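Local coordinates for protein CPn_0803/CP_1068/CPj0803/CpB0832 (Chlamydophila pneumoniae, PDB 3Q9D), which is of unknown function but, with its coiled-coil character, has been linked to the needle tip of the chlamydial type III secretion system, at residues A[139-144]-A[154-159]; A[99-104]-A[112-117]. All blocks are in the same frame, centred on the assembly; numbering follows the deposited sequence. Where two conformers were deposited one is given.

How the contacts relate
Contact 2 comes first along the chain and closes before contact 1 opens. It packs the loop after helix 86-98 against helix 107-133, in the helical N-terminal half of the protein. That long helix leads, after a three-residue link, into strand 137-147, the first strand of the hairpin in contact 1, so the two sites lie in series on neighbouring elements. Their centres are 38 Å apart, on opposite sides of the chain's centre, and their nearest atoms are about 21 Å from each other without touching. Contact 1 meets two other subunits of the six-chain assembly, whereas no other chain of the assembly touches contact 2, which thus belongs to the fold of one subunit.

Contact 1: residues A[139-144]-A[154-159]; sequences FITSDM and LNRLAR
Ser142 and Asn155 face each other across a non-hydrogen-bonded pair, where the strands come close enough for two short polar side chains to meet. The OG of Ser142 donates to OD1 of Asn155 at 2.5 Å, lying in the plane of the amide carbonyl. In Asn155 a chi1 of -53° sets CG beside the backbone N; OD1 meets the serine while ND2 is held by Thr169 OG1 and Leu167 O of strand 164-170. NE2 of His180 of a second subunit is also hydrogen-bonded to Ser142 OG. On the same face the aliphatic chains of Ile140 and Leu157 run alongside each other, though Leu157 also takes a second conformation.

These are neighbouring strands of an antiparallel beta hairpin, 137-147 with 150-159, and strand 150-159 is the middle one of a three-stranded sheet. Paired backbone bonds join Phe139 to Ala158, Thr141 to Arg156 and Asp143 to Leu154; the N of Arg156 reaches the O of Thr141 at 2.8 Å.

The other face carries Thr141 and Arg156, whose side chains run at a slant to each other, threonine OG1 lying 3.3 Å from arginine CB. Arginine suits this place because its chain, extended from CG to NE, carries the charged end to water 2, which lies in plane at the guanidinium edge and bridges NE to OD2 of Asp143. CD2 of Leu154, two residues earlier on the same strand and face, sits over one guanidinium face, toward its rim. Water 1 ties that OD2 to Thr141 OG1 and the O of Leu154. Arg72 of a third subunit forms a salt bridge with this carboxylate oxygen.

Contact 2: residues A[99-104]-A[112-117]; sequences GKLTQE and AAHSLI
Leu101 meets the helix through both branches of its side chain, and the contact between the two segments is made by van der Waals packing, with no hydrogen bond across it. Its CD2 rests on CB of Ala113 at 3.8 Å; the small alanine lets the loop side chain settle close to the helix backbone. The same methyl lies 4.3 Å from CD1 of Ile117, one turn further along, so leucine packs against two residues on one side of the helix. CB of Leu101 points toward the helix, and chi1 -65° sets CG beside the backbone N, leaving CD1 to meet His114.

The loop joins helix 86-98 to helix 107-133, and the chain doubles back through it so that residues just beyond the first helix lie against the early turns of the second. Met95 of helix 86-98 also touches Ile117, extending the apolar packing.

An aliphatic-to-aromatic contact adds to this: CD1 of Leu101 approaches CE1 of His114 at 3.7 Å, the two side chains crossing obliquely. His114 is exposed to solvent, which suits a polar ring.

Side chain meets backbone at Gly99, whose carbonyl O lies 3.9 Å from CD1 of Ile117. Just past the end of helix 86-98, this glycine turns the chain with a positive phi (64°), which a residue lacking CB adopts readily.

Contact 1: residues A[139-144]-A[154-159]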
loop_
_atom_site.group_PDB
_atom_site.type_symbol
_atom_site.label_atom_id
_atom_site.label_comp_id
_atom_site.label_asym_id
_atom_site.label_seq_id
_atom_site.Cartn_x
_atom_site.Cartn_y
_atom_site.Cartn_z
ATOM N N PHE A 139 -18.891 2.672 -1.181
ATOM C CA PHE A 139 -19.627 1.623 -0.511
ATOM C C PHE A 139 -19.028 1.386 0.883
ATOM O O PHE A 139 -17.867 1.676 1.111
ATOM C CB PHE A 139 -19.535 0.332 -1.352
ATOM C CG PHE A 139 -20.656 -0.634 -1.103
ATOM C CD1 PHE A 139 -21.907 -0.453 -1.704
ATOM C CD2 PHE A 139 -20.464 -1.738 -0.293
ATOM C CE1 PHE A 139 -22.951 -1.355 -1.469
ATOM C CE2 PHE A 139 -21.500 -2.642 -0.054
ATOM C CZ PHE A 139 -22.748 -2.447 -0.640
ATOM N N ILE A 140 -19.834 0.911 1.820
ATOM C CA ILE A 140 -19.317 0.538 3.139
ATOM C C ILE A 140 -20.028 -0.724 3.593
ATOM O O ILE A 140 -21.239 -0.883 3.364
ATOM C CB ILE A 140 -19.484 1.683 4.187
ATOM C CG1 ILE A 140 -18.994 1.259 5.578
ATOM C CG2 ILE A 140 -20.915 2.132 4.282
ATOM C CD1 ILE A 140 -19.139 2.372 6.623
ATOM N N THR A 141 -19.278 -1.643 4.201
ATOM C CA THR A 141 -19.900 -2.810 4.822
ATOM C C THR A 141 -19.508 -2.823 6.293
ATOM O O THR A 141 -18.475 -2.267 6.664
ATOM C CB THR A 141 -19.399 -4.131 4.211
ATOM O OG1 THR A 141 -17.986 -4.244 4.425
ATOM C CG2 THR A 141 -19.704 -4.203 2.716
ATOM N N SER A 142 -20.310 -3.484 7.117
ATOM C CA SER A 142 -20.003 -3.634 8.536
ATOM C C SER A 142 -20.410 -5.022 8.967
ATOM O O SER A 142 -21.453 -5.520 8.551
ATOM C CB SER A 142 -20.763 -2.614 9.385
ATOM O OG SER A 142 -20.347 -1.282 9.104
ATOM N N ASP A 143 -19.577 -5.655 9.779
ATOM C CA ASP A 143 -19.936 -6.926 10.390
ATOM C C ASP A 143 -19.780 -6.799 11.882
ATOM O O ASP A 143 -18.709 -6.433 12.372
ATOM C CB ASP A 143 -19.046 -8.042 9.890
ATOM C CG ASP A 143 -19.221 -8.292 8.408
ATOM O OD1 ASP A 143 -20.306 -8.779 8.012
ATOM O OD2 ASP A 143 -18.275 -8.003 7.653
ATOM N N MET A 144 -20.851 -7.092 12.602
ATOM C CA MET A 144 -20.811 -7.007 14.042
ATOM C C MET A 144 -20.208 -8.280 14.613
ATOM O O MET A 144 -20.571 -9.383 14.220
ATOM C CB MET A 144 -22.216 -6.802 14.609
ATOM C CG MET A 144 -22.226 -6.409 16.076
ATOM S SD MET A 144 -23.844 -5.775 16.573
ATOM C CE MET A 144 -24.788 -7.301 16.553
ATOM N N LEU A 154 -16.565 -4.635 12.400
ATOM C CA LEU A 154 -15.511 -4.615 11.388
ATOM C C LEU A 154 -16.073 -3.884 10.171
ATOM O O LEU A 154 -16.905 -4.422 9.428
ATOM C CB LEU A 154 -15.095 -6.049 11.020
ATOM C CG LEU A 154 -13.908 -6.268 10.069
ATOM C CD1 LEU A 154 -13.602 -7.761 9.987
ATOM C CD2 LEU A 154 -14.170 -5.710 8.659
ATOM N N ASN A 155 -15.661 -2.635 9.999
ATOM C CA ASN A 155 -16.162 -1.822 8.895
ATOM C C ASN A 155 -15.204 -1.854 7.727
ATOM O O ASN A 155 -13.988 -1.849 7.922
ATOM C CB ASN A 155 -16.358 -0.381 9.352
ATOM C CG ASN A 155 -17.221 -0.295 10.589
ATOM O OD1 ASN A 155 -18.432 -0.504 10.522
ATOM N ND2 ASN A 155 -16.598 -0.032 11.731
ATOM N N ARG A 156 -15.750 -1.880 6.514
ATOM C CA ARG A 156 -14.914 -1.757 5.330
ATOM C C ARG A 156 -15.397 -0.598 4.477
ATOM O O ARG A 156 -16.538 -0.586 4.062
ATOM C CB ARG A 156 -14.940 -3.069 4.517
ATOM C CG ARG A 156 -14.201 -4.205 5.192
ATOM C CD ARG A 156 -14.411 -5.518 4.417
ATOM N NE ARG A 156 -13.968 -6.674 5.187
ATOM C CZ ARG A 156 -12.688 -6.999 5.358
ATOM N NH1 ARG A 156 -11.727 -6.250 4.819
ATOM N NH2 ARG A 156 -12.373 -8.066 6.081
ATOM N N LEU A 157 -14.518 0.368 4.227
ATOM C CA LEU A 157 -14.708 1.593 3.461
ATOM C C LEU A 157 -14.233 1.420 2.021
ATOM O O LEU A 157 -13.088 0.975 1.948
ATOM C CB LEU A 157 -13.969 2.758 4.122
ATOM C CG LEU A 157 -14.549 3.266 5.443
ATOM C CD1 LEU A 157 -15.841 4.035 5.204
ATOM C CD2 LEU A 157 -14.777 2.114 6.409
ATOM N N ALA A 158 -15.030 1.537 0.959
ATOM C CA ALA A 158 -14.521 1.352 -0.400
ATOM C C ALA A 158 -14.724 2.658 -1.117
ATOM O O ALA A 158 -15.797 3.265 -1.007
ATOM C CB ALA A 158 -15.291 0.214 -1.128
ATOM N N ARG A 159 -13.707 3.097 -1.846
ATOM C CA ARG A 159 -13.818 4.318 -2.632
ATOM C C ARG A 159 -14.183 4.039 -4.088
ATOM O O ARG A 159 -14.110 2.899 -4.550
ATOM C CB ARG A 159 -12.511 5.084 -2.572
ATOM C CG ARG A 159 -12.063 5.380 -1.145
ATOM C CD ARG A 159 -10.910 6.358 -1.089
ATOM N NE ARG A 159 -9.841 6.026 -2.040
ATOM C CZ ARG A 159 -8.604 6.515 -1.959
ATOM N NH1 ARG A 159 -8.286 7.353 -0.978
ATOM N NH2 ARG A 159 -7.687 6.188 -2.863
HETATM O O HOH W 1 -17.526 -5.399 6.822
HETATM O O HOH W 2 -16.062 -8.336 6.066
#

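Contact 2: residues A[99-104]-A[112-117]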
loop_
_atom_site.group_PDB
_atom_site.type_symbol
_atom_site.label_atom_id
_atom_site.label_comp_id
_atom_site.label_asym_id
_atom_site.label_seq_id
_atom_site.Cartn_x
_atom_site.Cartn_y
_atom_site.Cartn_z
ATOM N N GLY A 99 -20.880 5.579 -26.557
ATOM C CA GLY A 99 -21.559 4.455 -27.193
ATOM C C GLY A 99 -22.311 4.811 -28.480
ATOM O O GLY A 99 -23.225 4.087 -28.907
ATOM N N LYS A 100 -21.925 5.918 -29.110
ATOM C CA LYS A 100 -22.644 6.437 -30.283
ATOM C C LYS A 100 -21.793 6.340 -31.543
ATOM O O LYS A 100 -20.595 6.664 -31.524
ATOM C CB LYS A 100 -23.061 7.891 -30.016
ATOM C CG LYS A 100 -23.604 8.668 -31.215
ATOM C CD LYS A 100 -24.858 8.025 -31.812
ATOM C CE LYS A 100 -25.738 9.052 -32.539
ATOM N NZ LYS A 100 -25.007 9.827 -33.586
ATOM N N LEU A 101 -22.399 5.864 -32.628
ATOM C CA LEU A 101 -21.708 5.716 -33.909
ATOM C C LEU A 101 -22.090 6.892 -34.815
ATOM O O LEU A 101 -23.257 7.021 -35.225
ATOM C CB LEU A 101 -22.072 4.378 -34.576
ATOM C CG LEU A 101 -21.620 3.107 -33.842
ATOM C CD1 LEU A 101 -21.977 1.868 -34.632
ATOM C CD2 LEU A 101 -20.123 3.136 -33.575
ATOM N N THR A 102 -21.110 7.741 -35.139
ATOM C CA THR A 102 -21.420 9.011 -35.801
ATOM C C THR A 102 -21.338 8.931 -37.317
ATOM O O THR A 102 -21.463 9.945 -38.001
ATOM C CB THR A 102 -20.525 10.155 -35.300
ATOM O OG1 THR A 102 -19.149 9.867 -35.620
ATOM C CG2 THR A 102 -20.694 10.336 -33.778
ATOM N N GLN A 103 -21.114 7.728 -37.839
ATOM C CA GLN A 103 -21.305 7.478 -39.265
ATOM C C GLN A 103 -21.588 6.006 -39.503
ATOM O O GLN A 103 -21.260 5.148 -38.667
ATOM C CB GLN A 103 -20.086 7.915 -40.070
ATOM C CG GLN A 103 -18.786 7.390 -39.519
ATOM C CD GLN A 103 -17.654 7.452 -40.531
ATOM O OE1 GLN A 103 -17.803 8.009 -41.620
ATOM N NE2 GLN A 103 -16.512 6.873 -40.175
ATOM N N GLU A 104 -22.222 5.717 -40.635
ATOM C CA GLU A 104 -22.492 4.332 -41.028
ATOM C C GLU A 104 -21.174 3.576 -41.256
ATOM O O GLU A 104 -20.242 4.091 -41.881
ATOM C CB GLU A 104 -23.358 4.302 -42.295
ATOM C CG GLU A 104 -23.751 2.898 -42.789
ATOM C CD GLU A 104 -24.957 2.294 -42.051
ATOM O OE1 GLU A 104 -25.572 2.996 -41.208
ATOM O OE2 GLU A 104 -25.295 1.114 -42.328
ATOM N N ALA A 112 -17.462 -4.825 -35.149
ATOM C CA ALA A 112 -16.283 -4.604 -34.317
ATOM C C ALA A 112 -16.507 -3.412 -33.385
ATOM O O ALA A 112 -16.115 -3.456 -32.226
ATOM C CB ALA A 112 -15.028 -4.402 -35.174
ATOM N N ALA A 113 -17.141 -2.351 -33.891
ATOM C CA ALA A 113 -17.439 -1.184 -33.064
ATOM C C ALA A 113 -18.345 -1.596 -31.905
ATOM O O ALA A 113 -18.106 -1.205 -30.757
ATOM C CB ALA A 113 -18.100 -0.038 -33.891
ATOM N N HIS A 114 -19.375 -2.395 -32.194
ATOM C CA HIS A 114 -20.262 -2.852 -31.115
ATOM C C HIS A 114 -19.504 -3.673 -30.082
ATOM O O HIS A 114 -19.768 -3.569 -28.893
ATOM C CB HIS A 114 -21.470 -3.627 -31.659
ATOM C CG HIS A 114 -22.449 -2.750 -32.377
ATOM N ND1 HIS A 114 -22.647 -1.435 -32.032
ATOM C CD2 HIS A 114 -23.261 -2.991 -33.430
ATOM C CE1 HIS A 114 -23.554 -0.901 -32.834
ATOM N NE2 HIS A 114 -23.941 -1.823 -33.688
ATOM N N SER A 115 -18.542 -4.470 -30.536
ATOM C CA SER A 115 -17.763 -5.293 -29.619
ATOM C C SER A 115 -16.890 -4.396 -28.723
ATOM O O SER A 115 -16.769 -4.632 -27.509
ATOM C CB SER A 115 -16.885 -6.276 -30.404
ATOM O OG SER A 115 -16.079 -7.035 -29.533
ATOM N N LEU A 116 -16.286 -3.371 -29.322
ATOM C CA LEU A 116 -15.437 -2.434 -28.575
ATOM C C LEU A 116 -16.259 -1.653 -27.562
ATOM O O LEU A 116 -15.817 -1.405 -26.433
ATOM C CB LEU A 116 -14.748 -1.446 -29.513
ATOM C CG LEU A 116 -13.623 -2.005 -30.394
ATOM C CD1 LEU A 116 -13.116 -0.892 -31.326
ATOM C CD2 LEU A 116 -12.471 -2.619 -29.557
ATOM N N ILE A 117 -17.466 -1.279 -27.958
ATOM C CA ILE A 117 -18.358 -0.561 -27.056
ATOM C C ILE A 117 -18.691 -1.447 -25.857
ATOM O O ILE A 117 -18.584 -1.021 -24.701
ATOM C CB ILE A 117 -19.654 -0.116 -27.776
ATOM C CG1 ILE A 117 -19.334 1.019 -28.758
ATOM C CG2 ILE A 117 -20.686 0.353 -26.763
ATOM C CD1 ILE A 117 -20.542 1.420 -29.663
#